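HTPA Reductase (Selaginella moellendorffii, PDB 5U5N) probably catalyses the NAD(P)H-dependent reduction of 4-hydroxy-tetrahydrodipicolinate to tetrahydrodipicolinate in the diaminopimelate route to lysine. Local coordinates at residues 149-154 with 220-225; 10-15 with 51-56. All coordinates share one frame; numbering follows the deposited sequence.

Overall arrangement
The two interactions lie on opposite sides of the chain's centre, with their own centres about 48 Å apart, and share no strand or helix. Interaction 2 belongs to the N-terminal nucleotide-binding region and is buried. It sets the loop after strand 7-10 against strand 51-57, beside the bound NAD. Interaction 1 belongs to the C-terminal region, away from the annotated sites, and is partly buried. It sets the loop before strand 155-162 against the end of strand 215-223, and the second subunit packs against its loop. Both contacts join a loop to a strand by apolar packing. Interaction 1 relies on aromatic rings, whereas interaction 2 pairs a small sulfur-and-methyl contact with polar groups that hold the cofactor.

Interaction 1 (149-154 with 220-225); sequences GAFSGY and YKIISP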
# COMPACT_ATOMS: atom_id res chain seq x y z
N GLY A 149 -6.38 11.05 -9.13
CA GLY A 149 -5.33 11.91 -9.64
C GLY A 149 -4.15 12.23 -8.74
O GLY A 149 -3.38 13.11 -9.09
N ALA A 150 -3.96 11.53 -7.62
CA ALA A 150 -2.89 11.89 -6.67
C ALA A 150 -1.47 11.90 -7.24
O ALA A 150 -0.62 12.67 -6.76
CB ALA A 150 -2.93 11.03 -5.40
N PHE A 151 -1.23 11.09 -8.27
CA PHE A 151 0.06 11.06 -8.96
C PHE A 151 -0.04 11.67 -10.37
O PHE A 151 0.81 11.42 -11.24
CB PHE A 151 0.57 9.64 -9.01
CG PHE A 151 0.94 9.07 -7.67
CD1 PHE A 151 -0.03 8.61 -6.79
CD2 PHE A 151 2.26 9.00 -7.29
CE1 PHE A 151 0.32 8.10 -5.56
CE2 PHE A 151 2.63 8.46 -6.07
CZ PHE A 151 1.65 8.02 -5.21
N SER A 152 -1.06 12.49 -10.60
CA SER A 152 -1.26 13.14 -11.90
C SER A 152 0.04 13.85 -12.31
O SER A 152 0.65 14.54 -11.51
CB SER A 152 -2.36 14.18 -11.76
OG SER A 152 -2.77 14.65 -12.99
N GLY A 153 0.51 13.60 -13.53
CA GLY A 153 1.78 14.14 -14.03
C GLY A 153 2.97 13.20 -13.91
O GLY A 153 3.96 13.36 -14.61
N TYR A 154 2.89 12.21 -13.01
CA TYR A 154 3.99 11.27 -12.78
C TYR A 154 4.09 10.32 -13.96
O TYR A 154 3.14 10.18 -14.71
CB TYR A 154 3.80 10.48 -11.48
CG TYR A 154 4.21 11.22 -10.23
CD1 TYR A 154 3.75 12.51 -9.95
CD2 TYR A 154 5.08 10.63 -9.30
CE1 TYR A 154 4.14 13.20 -8.78
CE2 TYR A 154 5.47 11.30 -8.14
CZ TYR A 154 5.00 12.58 -7.89
OH TYR A 154 5.40 13.25 -6.73
N TYR A 220 6.80 -1.92 -9.98
CA TYR A 220 6.09 -0.73 -10.42
C TYR A 220 6.93 0.49 -9.98
O TYR A 220 7.25 0.63 -8.78
CB TYR A 220 4.71 -0.65 -9.79
CG TYR A 220 3.90 -1.93 -9.85
CD1 TYR A 220 4.09 -2.95 -8.93
CD2 TYR A 220 2.95 -2.13 -10.86
CE1 TYR A 220 3.35 -4.13 -9.00
CE2 TYR A 220 2.21 -3.31 -10.94
CZ TYR A 220 2.42 -4.30 -10.01
OH TYR A 220 1.70 -5.45 -10.08
N LYS A 221 7.32 1.33 -10.94
CA LYS A 221 8.06 2.55 -10.62
C LYS A 221 7.28 3.77 -11.05
O LYS A 221 6.80 3.84 -12.17
CB LYS A 221 9.41 2.60 -11.30
CG LYS A 221 10.14 1.29 -11.32
CD LYS A 221 11.53 1.52 -11.90
CE LYS A 221 12.30 0.22 -12.10
NZ LYS A 221 13.77 0.51 -11.86
N ILE A 222 7.20 4.74 -10.15
CA ILE A 222 6.41 5.94 -10.33
C ILE A 222 7.32 7.15 -10.04
O ILE A 222 7.82 7.28 -8.91
CB ILE A 222 5.18 5.96 -9.41
CG1 ILE A 222 4.47 4.60 -9.33
CG2 ILE A 222 4.17 6.98 -9.89
CD1 ILE A 222 3.31 4.56 -8.35
N ILE A 223 7.52 8.01 -11.05
CA ILE A 223 8.50 9.08 -10.99
C ILE A 223 7.84 10.44 -11.30
O ILE A 223 7.06 10.55 -12.24
CB ILE A 223 9.65 8.83 -11.99
CG1 ILE A 223 10.32 7.49 -11.73
CG2 ILE A 223 10.71 9.95 -11.90
CD1 ILE A 223 11.03 6.94 -12.97
N SER A 224 8.17 11.46 -10.51
CA SER A 224 7.60 12.81 -10.70
C SER A 224 8.08 13.47 -12.00
O SER A 224 9.14 13.10 -12.50
CB SER A 224 7.98 13.71 -9.54
OG SER A 224 9.40 13.81 -9.47
N PRO A 225 7.33 14.48 -12.52
CA PRO A 225 7.75 15.21 -13.73
C PRO A 225 9.17 15.73 -13.70
O PRO A 225 9.82 15.75 -14.72
CB PRO A 225 6.80 16.41 -13.76
CG PRO A 225 5.55 15.88 -13.17
CD PRO A 225 5.99 14.92 -12.09
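Tyr154 and Ser224 bring the two backbones together, their CA atoms 4.4 Å apart, where two overlapping beta turns in 149-154 meet the end of strand 215-223. The first turn, type I, runs from Gly149 to Ser152, and the second, type II, from Phe151 to Tyr154. The ring of Tyr154 turns one face to the backbone at Ser224. Ser224 CA sits 3.5 Å from the ring centroid and 8° off its normal, a CH-pi contact. CD2 of Phe151 meets the opposite face of the tyrosine, offset toward the rim. Ile222 CG2 touches both rings, 3.8 Å from Phe151 CD2 and 3.8 Å from Tyr154 CD2. This CG2 branch stands anti to the backbone N. Pro225 CG rests 3.3 Å from Gly153 O. An alanine in place of Tyr154 would probably open a gap between Phe151 and Ser224 and leave Ser224 CA without its aromatic face. Ser224 OG is hydrogen-bonded to Asp226 OD1 and Val229 N. Gln132 of the second subunit packs against Phe151 and Tyr154. The contact joins the loop after helix 131-146 to the hairpin 215-223/229-238, at an end of the mixed sheet of the C-terminal DapB domain.

Interaction 2 (10-15 with 51-56); sequences NDCTGK and VEVDVR. With NAD (nicotinamide-adenine-dinucleotide), chain C.
Cys12 and Thr13 pack on Val55 in the Rossmann-type nucleotide-binding domain, at the loop between strand 7-10 and helix 15-27. Cys12 aims its side chain at strand 51-57. In the conformer modelled here, its SG lies 3.7 Å from Val55 CG2 and 3.8 Å from Val53 CG1, and so bridges two valines on the same side of the strand. Thr13 crosses Val55 obliquely, with its CG2 methyl 4.0 Å from Val55 CG2 and OG1 turned to Asp11. Thr13 OG1 donates to Asp11 OD1 at 2.6 Å, on the syn side but tilted out of the carboxylate plane. Thr13 N reaches the same oxygen from above that plane, 61° out of it, and closes an Asx turn. Both donors come from one face, so OD1 is gripped twice. Asp11 OD2 accepts from NAD O3B, on the adenosine ribose, at 2.9 Å and weakly from NAD O2B. Thr37 OG1 is a further hydrogen-bond partner of OD2. Gly14 is the N-cap of the helix. A side chain there would clash with NAD O5B, as Gly14 CA is already 3.2 Å from NAD O5B. At the first turn of the helix, Lys15 N donates to NAD O2A at 2.9 Å, with an N-H...O angle of 165°.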
# COMPACT_ATOMS: atom_id res chain seq x y z
N ASN A 10 -7.82 -32.65 -3.22
CA ASN A 10 -7.92 -33.21 -4.56
C ASN A 10 -7.24 -32.25 -5.51
O ASN A 10 -7.75 -31.14 -5.70
CB ASN A 10 -9.39 -33.40 -4.93
CG ASN A 10 -10.13 -34.21 -3.89
OD1 ASN A 10 -9.54 -35.08 -3.25
ND2 ASN A 10 -11.40 -33.97 -3.72
N ASP A 11 -6.09 -32.58 -6.11
CA ASP A 11 -5.43 -33.87 -6.19
C ASP A 11 -4.11 -33.72 -5.46
O ASP A 11 -3.30 -32.90 -5.86
CB ASP A 11 -5.18 -34.13 -7.69
CG ASP A 11 -4.42 -35.42 -7.99
OD1 ASP A 11 -4.02 -36.19 -7.09
OD2 ASP A 11 -4.20 -35.68 -9.21
N CYS A 12 -3.87 -34.50 -4.42
CA CYS A 12 -2.60 -34.38 -3.70
C CYS A 12 -1.36 -34.82 -4.50
O CYS A 12 -0.25 -34.58 -4.04
CB CYS A 12 -2.67 -35.07 -2.34
SG CYS A 12 -2.61 -36.86 -2.44
N THR A 13 -1.55 -35.43 -5.69
CA THR A 13 -0.45 -35.77 -6.59
C THR A 13 -0.13 -34.72 -7.61
O THR A 13 0.91 -34.80 -8.24
CB THR A 13 -0.74 -37.09 -7.38
OG1 THR A 13 -1.84 -36.90 -8.29
CG2 THR A 13 -1.07 -38.20 -6.44
N GLY A 14 -1.02 -33.77 -7.84
CA GLY A 14 -0.70 -32.59 -8.65
C GLY A 14 0.32 -31.69 -7.96
O GLY A 14 0.59 -31.87 -6.78
N LYS A 15 0.91 -30.74 -8.68
CA LYS A 15 2.03 -29.97 -8.11
C LYS A 15 1.60 -29.05 -6.98
O LYS A 15 2.21 -29.06 -5.93
CB LYS A 15 2.76 -29.16 -9.17
CG LYS A 15 3.15 -29.95 -10.39
CD LYS A 15 4.58 -29.74 -10.78
CE LYS A 15 4.73 -30.14 -12.23
NZ LYS A 15 4.32 -29.00 -13.10
N VAL A 51 1.93 -38.75 6.69
CA VAL A 51 0.55 -39.21 6.45
C VAL A 51 0.49 -39.90 5.10
O VAL A 51 0.88 -39.34 4.08
CB VAL A 51 -0.46 -38.05 6.50
CG1 VAL A 51 -1.88 -38.52 6.19
CG2 VAL A 51 -0.37 -37.34 7.85
N GLU A 52 0.01 -41.14 5.11
CA GLU A 52 -0.09 -41.95 3.92
C GLU A 52 -1.47 -41.68 3.32
O GLU A 52 -2.46 -41.91 3.98
CB GLU A 52 0.09 -43.41 4.30
CG GLU A 52 0.12 -44.37 3.11
CD GLU A 52 -0.07 -45.82 3.50
OE1 GLU A 52 0.78 -46.32 4.28
OE2 GLU A 52 -1.09 -46.41 3.03
N VAL A 53 -1.53 -41.16 2.10
CA VAL A 53 -2.80 -40.84 1.45
C VAL A 53 -3.11 -41.89 0.37
O VAL A 53 -2.32 -42.11 -0.54
CB VAL A 53 -2.82 -39.43 0.80
CG1 VAL A 53 -4.16 -39.13 0.16
CG2 VAL A 53 -2.51 -38.36 1.85
N ASP A 54 -4.29 -42.48 0.50
CA ASP A 54 -4.87 -43.39 -0.48
C ASP A 54 -5.46 -42.56 -1.64
O ASP A 54 -6.53 -41.98 -1.51
CB ASP A 54 -5.95 -44.20 0.23
CG ASP A 54 -6.49 -45.35 -0.57
OD1 ASP A 54 -5.99 -45.63 -1.69
OD2 ASP A 54 -7.43 -46.01 -0.07
N VAL A 55 -4.75 -42.50 -2.76
CA VAL A 55 -5.19 -41.75 -3.92
C VAL A 55 -6.07 -42.68 -4.82
O VAL A 55 -5.63 -43.76 -5.24
CB VAL A 55 -3.98 -41.17 -4.68
CG1 VAL A 55 -4.43 -40.43 -5.93
CG2 VAL A 55 -3.17 -40.26 -3.74
N ARG A 56 -7.30 -42.25 -5.08
CA ARG A 56 -8.29 -43.07 -5.72
C ARG A 56 -8.65 -42.41 -7.04
O ARG A 56 -8.54 -41.19 -7.20
CB ARG A 56 -9.53 -43.19 -4.83
CG ARG A 56 -9.22 -43.69 -3.41
CD ARG A 56 -9.09 -45.21 -3.34
NE ARG A 56 -10.41 -45.86 -3.32
CZ ARG A 56 -11.19 -46.02 -2.23
NH1 ARG A 56 -10.78 -45.65 -1.01
NH2 ARG A 56 -12.39 -46.57 -2.37
PA NAD C . -1.01 -30.38 -12.15
O1A NAD C . -1.18 -30.67 -13.63
O2A NAD C . 0.34 -30.51 -11.47
O5B NAD C . -2.03 -31.27 -11.30
C5B NAD C . -3.43 -31.22 -11.49
C4B NAD C . -3.95 -32.59 -11.09
O4B NAD C . -5.37 -32.65 -11.12
C3B NAD C . -3.43 -33.72 -11.98
O3B NAD C . -2.48 -34.51 -11.25
C2B NAD C . -4.69 -34.47 -12.44
O2B NAD C . -4.48 -35.90 -12.50
C1B NAD C . -5.75 -33.99 -11.43
N9A NAD C . -7.18 -34.03 -11.84
C8A NAD C . -7.70 -33.76 -13.06
N7A NAD C . -9.04 -33.89 -13.04
C5A NAD C . -9.41 -34.24 -11.80
C6A NAD C . -10.69 -34.56 -11.11
N6A NAD C . -11.86 -34.50 -11.77
N1A NAD C . -10.65 -34.88 -9.80
C2A NAD C . -9.49 -34.95 -9.12
N3A NAD C . -8.29 -34.69 -9.69
C4A NAD C . -8.19 -34.33 -11.00
O3 NAD C . -1.64 -28.91 -11.90
PN NAD C . -1.08 -27.87 -10.79
O1N NAD C . 0.28 -27.44 -11.28
O2N NAD C . -1.24 -28.47 -9.41
O5D NAD C . -2.21 -26.72 -10.94
C5D NAD C . -3.57 -27.04 -10.69
C4D NAD C . -4.52 -25.88 -10.96
O4D NAD C . -4.35 -24.89 -9.94
C3D NAD C . -4.29 -25.18 -12.31
O3D NAD C . -5.53 -24.85 -12.95
C2D NAD C . -3.53 -23.91 -11.93
O2D NAD C . -3.79 -22.81 -12.80
C1D NAD C . -4.10 -23.62 -10.55
N1N NAD C . -3.28 -22.73 -9.70
C2N NAD C . -3.96 -21.77 -9.03
C3N NAD C . -3.31 -20.88 -8.17
C7N NAD C . -4.11 -19.80 -7.45
O7N NAD C . -3.53 -18.78 -7.13
N7N NAD C . -5.41 -19.95 -7.16
C4N NAD C . -1.93 -20.99 -8.04
C5N NAD C . -1.24 -21.98 -8.73
C6N NAD C . -1.94 -22.85 -9.57